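PDB 3UXF: fimbrial subunit type 1 from Actinomyces oris, which serves as the major fimbrial (pilin) subunit of this Gram-positive bacterium, building the surface fibres with which the cells adhere. Local coordinates for residues 181-186 and 293-298; 242-245 and 249-252. All blocks are in the same frame, centred on the assembly; numbering follows the deposited sequence.

Both contacts belong to one antiparallel sheet in the middle of this elongated pilin subunit, and their centres lie about 12 Å apart. Strand 295-302 joins them. From it, contact 1 reaches across strand 201-208 to the start of edge strand 185-190, whereas on its other flank strand 295-302 pairs with strand 241-245, the inner arm of the hairpin in contact 2. Backbone bonds probably tie the two together, from Q297 N to K243 O (2.8 Å) and from V245 N to K295 O (2.9 Å). L296 also packs on V242, CD1 to CG1 at 3.8 Å. None of the residues that bind the calcium ions lies in either contact.

Contact 1: residues 181-186 and 293-298; sequences TLSGVD and ETKLQV
A single lysine makes most of this polar contact, reaching from inner strand 295-302 across the intervening strand 201-208 to the loop that leads into edge strand 185-190. K295 sends its side chain toward S183 and G184. CG sits beside the backbone N, the chain runs straight as far as CE, and a last turn at chi4 (-114°) swings the ammonium group over to the loop. There NZ makes a weak hydrogen bond to the carbonyl oxygen G184 O at 3.3 Å and lies 3.0 Å from S183 OG. Its stronger anchor is the hydroxyl of S208 on the strand being crossed, which also binds S183 OG and accepts from the backbone N of G184. S183 OG bonds to G292 O as well, so the serine hydroxyl has partners in both strand 201-208 and the loop before strand 295-302.

A water accepts from K295 NZ at 2.9 Å. Its link to D186 OD2 is short (2.5 Å) and less certain, since more acceptors surround the water than it has protons. The D186 carboxylate itself remains 4.7 Å from NZ, measured from OD2, where its charge would probably still steady the ammonium. E293 begins by pointing away from the loop, but a bend at chi2 (-53°) brings its carboxylate back beside S183, with OE2 3.5 Å from OG on the exposed side of the contact.

L182 of the loop and V185 at the start of the strand pack on I344 of strand 344-362, in another sheet, while T181 is bonded to P151. A lysine reaching over one strand to the loop ahead of the next thus links inner strand 295-302 to the place where the chain enters a sheet of the beta sandwich, in a fimbrial subunit assembled from successive beta-sandwich domains.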
# COMPACT_ATOMS: atom_id res chain seq x y z
N THR A 181 -0.69 16.69 3.15
CA THR A 181 -0.76 17.14 1.78
C THR A 181 -1.18 16.04 0.83
O THR A 181 -1.64 16.33 -0.28
CB THR A 181 0.61 17.62 1.27
OG1 THR A 181 1.60 16.61 1.52
CG2 THR A 181 1.02 18.91 1.98
N LEU A 182 -0.97 14.80 1.24
CA LEU A 182 -1.31 13.66 0.38
C LEU A 182 -2.21 12.72 1.14
O LEU A 182 -1.93 12.39 2.28
CB LEU A 182 -0.04 12.89 -0.04
CG LEU A 182 1.03 13.71 -0.76
CD1 LEU A 182 2.29 12.88 -1.01
CD2 LEU A 182 0.52 14.29 -2.09
N SER A 183 -3.27 12.26 0.49
CA SER A 183 -4.21 11.38 1.14
C SER A 183 -3.71 9.97 1.33
O SER A 183 -4.21 9.25 2.18
CB SER A 183 -5.53 11.37 0.38
OG SER A 183 -5.29 11.03 -0.98
N GLY A 184 -2.72 9.55 0.53
CA GLY A 184 -2.15 8.25 0.78
C GLY A 184 -1.46 7.59 -0.40
O GLY A 184 -1.51 8.09 -1.53
N VAL A 185 -0.78 6.50 -0.10
CA VAL A 185 -0.19 5.64 -1.11
C VAL A 185 -0.61 4.23 -0.74
O VAL A 185 -0.66 3.88 0.43
CB VAL A 185 1.33 5.77 -1.16
CG1 VAL A 185 1.73 7.22 -1.53
CG2 VAL A 185 1.96 5.35 0.16
N ASP A 186 -0.89 3.40 -1.75
CA ASP A 186 -1.45 2.10 -1.48
C ASP A 186 -0.97 1.12 -2.53
O ASP A 186 -0.66 1.53 -3.65
CB ASP A 186 -2.98 2.16 -1.55
CG ASP A 186 -3.57 3.01 -0.42
OD1 ASP A 186 -3.68 2.48 0.71
OD2 ASP A 186 -3.91 4.21 -0.66
N GLU A 293 -8.51 12.70 -4.54
CA GLU A 293 -8.62 11.33 -5.03
C GLU A 293 -8.22 11.18 -6.49
O GLU A 293 -8.37 10.10 -7.08
CB GLU A 293 -10.02 10.75 -4.76
CG GLU A 293 -10.36 10.69 -3.26
CD GLU A 293 -9.30 9.96 -2.42
OE1 GLU A 293 -9.09 8.74 -2.62
OE2 GLU A 293 -8.67 10.60 -1.55
N THR A 294 -7.67 12.25 -7.07
CA THR A 294 -7.05 12.19 -8.39
C THR A 294 -5.65 11.66 -8.15
O THR A 294 -4.85 12.34 -7.50
CB THR A 294 -6.96 13.59 -8.95
OG1 THR A 294 -8.30 14.13 -9.02
CG2 THR A 294 -6.33 13.59 -10.33
N LYS A 295 -5.35 10.45 -8.63
CA LYS A 295 -4.14 9.73 -8.18
C LYS A 295 -3.45 9.10 -9.37
O LYS A 295 -4.08 8.89 -10.42
CB LYS A 295 -4.52 8.64 -7.20
CG LYS A 295 -4.97 9.23 -5.86
CD LYS A 295 -5.23 8.15 -4.86
CE LYS A 295 -5.66 8.75 -3.53
NZ LYS A 295 -4.67 8.51 -2.45
N LEU A 296 -2.17 8.79 -9.22
CA LEU A 296 -1.51 7.96 -10.26
C LEU A 296 -1.76 6.49 -9.93
O LEU A 296 -1.73 6.08 -8.78
CB LEU A 296 0.01 8.22 -10.35
CG LEU A 296 0.62 7.80 -11.71
CD1 LEU A 296 0.30 8.73 -12.84
CD2 LEU A 296 2.13 7.62 -11.59
N GLN A 297 -2.04 5.69 -10.96
CA GLN A 297 -2.23 4.27 -10.75
C GLN A 297 -1.27 3.53 -11.69
O GLN A 297 -1.32 3.67 -12.92
CB GLN A 297 -3.67 3.85 -11.07
CG GLN A 297 -3.94 2.40 -10.82
CD GLN A 297 -5.22 1.95 -11.51
OE1 GLN A 297 -5.25 1.71 -12.73
NE2 GLN A 297 -6.29 1.89 -10.74
N VAL A 298 -0.40 2.74 -11.08
CA VAL A 298 0.57 1.94 -11.83
C VAL A 298 0.17 0.47 -11.71
O VAL A 298 0.09 -0.06 -10.61
CB VAL A 298 1.99 2.17 -11.27
CG1 VAL A 298 2.98 1.15 -11.85
CG2 VAL A 298 2.48 3.58 -11.55
O HOH W 1 -3.80 5.76 -2.68

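Contact 2: residues 242-245 and 249-252; sequences VKIV and EVTL
K243 and E249 cross obliquely over one face of a two-stranded ladder, their ends meeting in a salt bridge between K243 NZ and E249 OE2 at 2.9 Å. The lysine is stretched out beyond CG and stands up from its strand; the glutamate, also extended, rises just ahead of the second strand, two residues before T251, the direct partner of K243. The pair is therefore diagonal. NZ comes to the syn side of OE2 but lies 32° out of the carboxylate plane, so the ammonium meets the group at a slant. T251 crosses the same lysine chain at an angle, its OG1 3.6 Å from K243 CE. At the far end of the carboxylate, OE1 approaches the methyl V245 CG1.

Strands 241-245 and 250-251 form a beta hairpin at the edge of the five-stranded sheet, the second strand being outermost. I244 and V250 are a hydrogen-bonded pair, each backbone N reaching the other's O at 3.0 Å. L252 N bonds to V242 O at 2.8 Å, and a water then carries the ladder on, accepting from V242 N and donating to L252 O.

The face opposite the salt bridge is apolar. V250 turns CG2 onto I244, its hydrogen-bonded partner, whose CB lies 4.0 Å away, while V250 itself remains exposed at the sheet edge. L252 is buried and spreads its two methyls between neighbours: CD1 meets V242 CG1 at 4.0 Å, and CD2 approaches I244 CD1. With CG beside its backbone N (chi1 -61°), L252 leans back toward the first strand. Helix 277-288 runs along this side, touching I244 through A286 and L252 through K282, and Y258 packs on both V242 and L252.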
# COMPACT_ATOMS: atom_id res chain seq x y z
N VAL A 242 0.07 2.75 -16.88
CA VAL A 242 0.06 3.90 -15.98
C VAL A 242 -1.12 4.78 -16.33
O VAL A 242 -1.32 5.14 -17.48
CB VAL A 242 1.35 4.74 -16.09
CG1 VAL A 242 1.33 5.88 -15.07
CG2 VAL A 242 2.57 3.81 -15.87
N LYS A 243 -1.90 5.12 -15.32
CA LYS A 243 -3.10 5.95 -15.50
C LYS A 243 -3.15 7.06 -14.48
O LYS A 243 -2.58 6.97 -13.40
CB LYS A 243 -4.36 5.12 -15.31
CG LYS A 243 -4.48 3.91 -16.29
CD LYS A 243 -5.80 3.21 -16.06
CE LYS A 243 -5.98 2.12 -17.08
NZ LYS A 243 -7.35 1.52 -16.92
N ILE A 244 -3.92 8.09 -14.80
CA ILE A 244 -4.36 9.02 -13.76
C ILE A 244 -5.81 8.66 -13.52
O ILE A 244 -6.60 8.68 -14.47
CB ILE A 244 -4.22 10.47 -14.23
CG1 ILE A 244 -2.76 10.81 -14.52
CG2 ILE A 244 -4.76 11.43 -13.12
CD1 ILE A 244 -2.56 12.25 -15.06
N VAL A 245 -6.15 8.30 -12.29
CA VAL A 245 -7.51 7.85 -11.94
C VAL A 245 -8.20 8.87 -11.08
O VAL A 245 -7.58 9.79 -10.60
CB VAL A 245 -7.53 6.46 -11.25
CG1 VAL A 245 -6.91 5.40 -12.19
CG2 VAL A 245 -6.79 6.46 -9.92
N GLU A 249 -10.77 8.96 -15.82
CA GLU A 249 -9.44 8.40 -15.95
C GLU A 249 -8.81 8.59 -17.33
O GLU A 249 -9.51 8.66 -18.35
CB GLU A 249 -9.48 6.93 -15.55
CG GLU A 249 -9.73 5.97 -16.67
CD GLU A 249 -9.54 4.51 -16.26
OE1 GLU A 249 -9.65 4.21 -15.04
OE2 GLU A 249 -9.27 3.69 -17.17
N VAL A 250 -7.49 8.71 -17.37
CA VAL A 250 -6.79 8.63 -18.64
C VAL A 250 -5.66 7.63 -18.49
O VAL A 250 -5.18 7.38 -17.39
CB VAL A 250 -6.19 9.96 -19.09
CG1 VAL A 250 -7.31 10.97 -19.37
CG2 VAL A 250 -5.21 10.52 -18.06
N THR A 251 -5.24 7.09 -19.62
CA THR A 251 -4.05 6.26 -19.66
C THR A 251 -2.90 7.07 -20.21
O THR A 251 -3.03 7.76 -21.24
CB THR A 251 -4.33 5.02 -20.51
OG1 THR A 251 -5.38 4.28 -19.89
CG2 THR A 251 -3.09 4.12 -20.66
N LEU A 252 -1.75 6.99 -19.54
CA LEU A 252 -0.56 7.67 -19.97
C LEU A 252 0.27 6.80 -20.91
O LEU A 252 0.08 5.57 -20.97
CB LEU A 252 0.28 8.03 -18.75
CG LEU A 252 -0.40 8.95 -17.73
CD1 LEU A 252 0.61 9.43 -16.66
CD2 LEU A 252 -1.06 10.16 -18.40
O HOH W 2 0.46 3.19 -19.73